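Local coordinates for protein 2-oxoadipate dioxygenase/decarboxylase, chloroplastic/amyloplastic (Oryza sativa, PDB 6W1K) that catalyses the iron(II)-dependent decarboxylation and hydroxylation of 2-oxoadipate to D-2-hydroxyglutarate, a step of lysine catabolism, at residues N28-K31 with V32-R36. Numbering follows the deposited sequence.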
loop_
_atom_site.group_PDB
_atom_site.type_symbol
_atom_site.label_atom_id
_atom_site.label_comp_id
_atom_site.label_asym_id
_atom_site.label_seq_id
_atom_site.Cartn_x
_atom_site.Cartn_y
_atom_site.Cartn_z
ATOM N N ASN A 28 -4.866 12.498 6.518
ATOM C CA ASN A 28 -6.214 12.456 5.963
ATOM C C ASN A 28 -6.420 11.215 5.104
ATOM O O ASN A 28 -7.504 10.636 5.113
ATOM C CB ASN A 28 -6.495 13.744 5.179
ATOM C CG ASN A 28 -6.813 14.890 6.099
ATOM O OD1 ASN A 28 -7.363 14.668 7.162
ATOM N ND2 ASN A 28 -6.436 16.102 5.731
ATOM N N MET A 29 -5.389 10.771 4.368
ATOM C CA MET A 29 -5.517 9.504 3.655
ATOM C C MET A 29 -5.823 8.378 4.634
ATOM O O MET A 29 -6.693 7.535 4.382
ATOM C CB MET A 29 -4.240 9.200 2.872
ATOM C CG MET A 29 -3.907 10.220 1.783
ATOM S SD MET A 29 -2.280 9.877 1.051
ATOM C CE MET A 29 -2.400 10.682 -0.527
ATOM N N GLU A 30 -5.105 8.354 5.753
ATOM C CA GLU A 30 -5.290 7.329 6.767
ATOM C C GLU A 30 -6.658 7.414 7.415
ATOM O O GLU A 30 -7.225 6.379 7.807
ATOM C CB GLU A 30 -4.224 7.483 7.842
ATOM C CG GLU A 30 -4.332 6.506 8.966
ATOM C CD GLU A 30 -3.601 6.987 10.218
ATOM O OE1 GLU A 30 -3.939 8.069 10.751
ATOM O OE2 GLU A 30 -2.700 6.277 10.680
ATOM N N LYS A 31 -7.200 8.627 7.568
ATOM C CA LYS A 31 -8.521 8.767 8.182
ATOM C C LYS A 31 -9.612 8.111 7.340
ATOM O O LYS A 31 -10.513 7.455 7.884
ATOM C CB LYS A 31 -8.845 10.246 8.405
ATOM C CG LYS A 31 -7.834 10.969 9.272
ATOM C CD LYS A 31 -8.493 11.966 10.236
ATOM C CE LYS A 31 -7.434 12.793 11.002
ATOM N NZ LYS A 31 -6.572 13.605 10.048
ATOM N N VAL A 32 -9.600 8.346 6.016
ATOM C CA VAL A 32 -10.548 7.679 5.127
ATOM C C VAL A 32 -10.391 6.162 5.221
ATOM O O VAL A 32 -11.377 5.419 5.330
ATOM C CB VAL A 32 -10.361 8.149 3.670
ATOM C CG1 VAL A 32 -11.269 7.294 2.717
ATOM C CG2 VAL A 32 -10.688 9.627 3.530
ATOM N N TYR A 33 -9.145 5.686 5.145
ATOM C CA TYR A 33 -8.839 4.254 5.254
ATOM C C TYR A 33 -9.410 3.634 6.516
ATOM O O TYR A 33 -10.077 2.594 6.471
ATOM C CB TYR A 33 -7.324 4.112 5.223
ATOM C CG TYR A 33 -6.699 2.781 5.536
ATOM C CD1 TYR A 33 -5.958 2.625 6.698
ATOM C CD2 TYR A 33 -6.740 1.722 4.611
ATOM C CE1 TYR A 33 -5.306 1.459 6.980
ATOM C CE2 TYR A 33 -6.104 0.520 4.893
ATOM C CZ TYR A 33 -5.362 0.424 6.073
ATOM O OH TYR A 33 -4.698 -0.716 6.382
ATOM N N LEU A 34 -9.143 4.239 7.664
ATOM C CA LEU A 34 -9.654 3.665 8.907
ATOM C C LEU A 34 -11.175 3.711 8.996
ATOM O O LEU A 34 -11.786 2.799 9.571
ATOM C CB LEU A 34 -9.033 4.395 10.106
ATOM C CG LEU A 34 -7.518 4.279 10.260
ATOM C CD1 LEU A 34 -7.024 5.108 11.419
ATOM C CD2 LEU A 34 -7.122 2.857 10.482
ATOM N N SER A 35 -11.814 4.750 8.448
ATOM C CA SER A 35 -13.270 4.830 8.513
ATOM C C SER A 35 -13.957 3.773 7.650
ATOM O O SER A 35 -15.135 3.464 7.875
ATOM C CB SER A 35 -13.711 6.245 8.109
ATOM O OG SER A 35 -13.588 6.458 6.719
ATOM N N ARG A 36 -13.264 3.199 6.673
ATOM C CA ARG A 36 -13.886 2.216 5.793
ATOM C C ARG A 36 -13.374 0.803 5.997
ATOM O O ARG A 36 -13.879 -0.130 5.340
ATOM C CB ARG A 36 -13.644 2.566 4.317
ATOM C CG ARG A 36 -14.239 3.857 3.783
ATOM C CD ARG A 36 -13.660 4.046 2.357
ATOM N NE ARG A 36 -14.408 4.956 1.540
ATOM C CZ ARG A 36 -13.952 5.454 0.404
ATOM N NH1 ARG A 36 -12.731 5.143 -0.045
ATOM N NH2 ARG A 36 -14.720 6.282 -0.263
#
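L34 N donates to E30 O at 2.9 Å, the shortest of four successive i to i+4 backbone bonds that define this stretch as alpha-helix, the C-terminal part of helix 16-36. V32 N to N28 O and Y33 N to M29 O follow with N-H...O angles of 170°, whereas S35 N to K31 O is more bent at 152°. Two side-chain bonds supplement the helical bonds. S35 OG reaches back one turn to V32 O at 2.8 Å, an oxygen that also takes a weak bond from R36 N. K31 bends at its second and fourth torsions; its stronger hydrogen bond goes to S27 OG, one residue before this segment, and NZ also reaches N28 OD1 at 3.2 Å, approaching above the amide carbonyl plane.

Packing is centred on E30 and L34, whose side chains pass at a slant. With CG of E30 anti to the backbone N (chi1 178°), E30 CG lies 3.9 Å from L34 CD1, while its carboxylate oxygen OE2 is hydrogen-bonded to Y57 OH. L34 also touches K41 and L44 of helix 38-51. Replacing L34 by alanine is likely to open a gap beside E30 CG and lose the contacts to K41 and L44. The ring of Y33 is buried against strand 258-271, where its OH is hydrogen-bonded to the backbone oxygen of Y265, a 2-oxoadipate-binding residue, and its side chain lies about 4 Å from that of the iron ligand H195, consistent with a second-shell place beside the metal site. M29 packs on helix 154-160. V32 CG1 sits 3.6 Å above the R36 guanidinium plane, offset toward its rim.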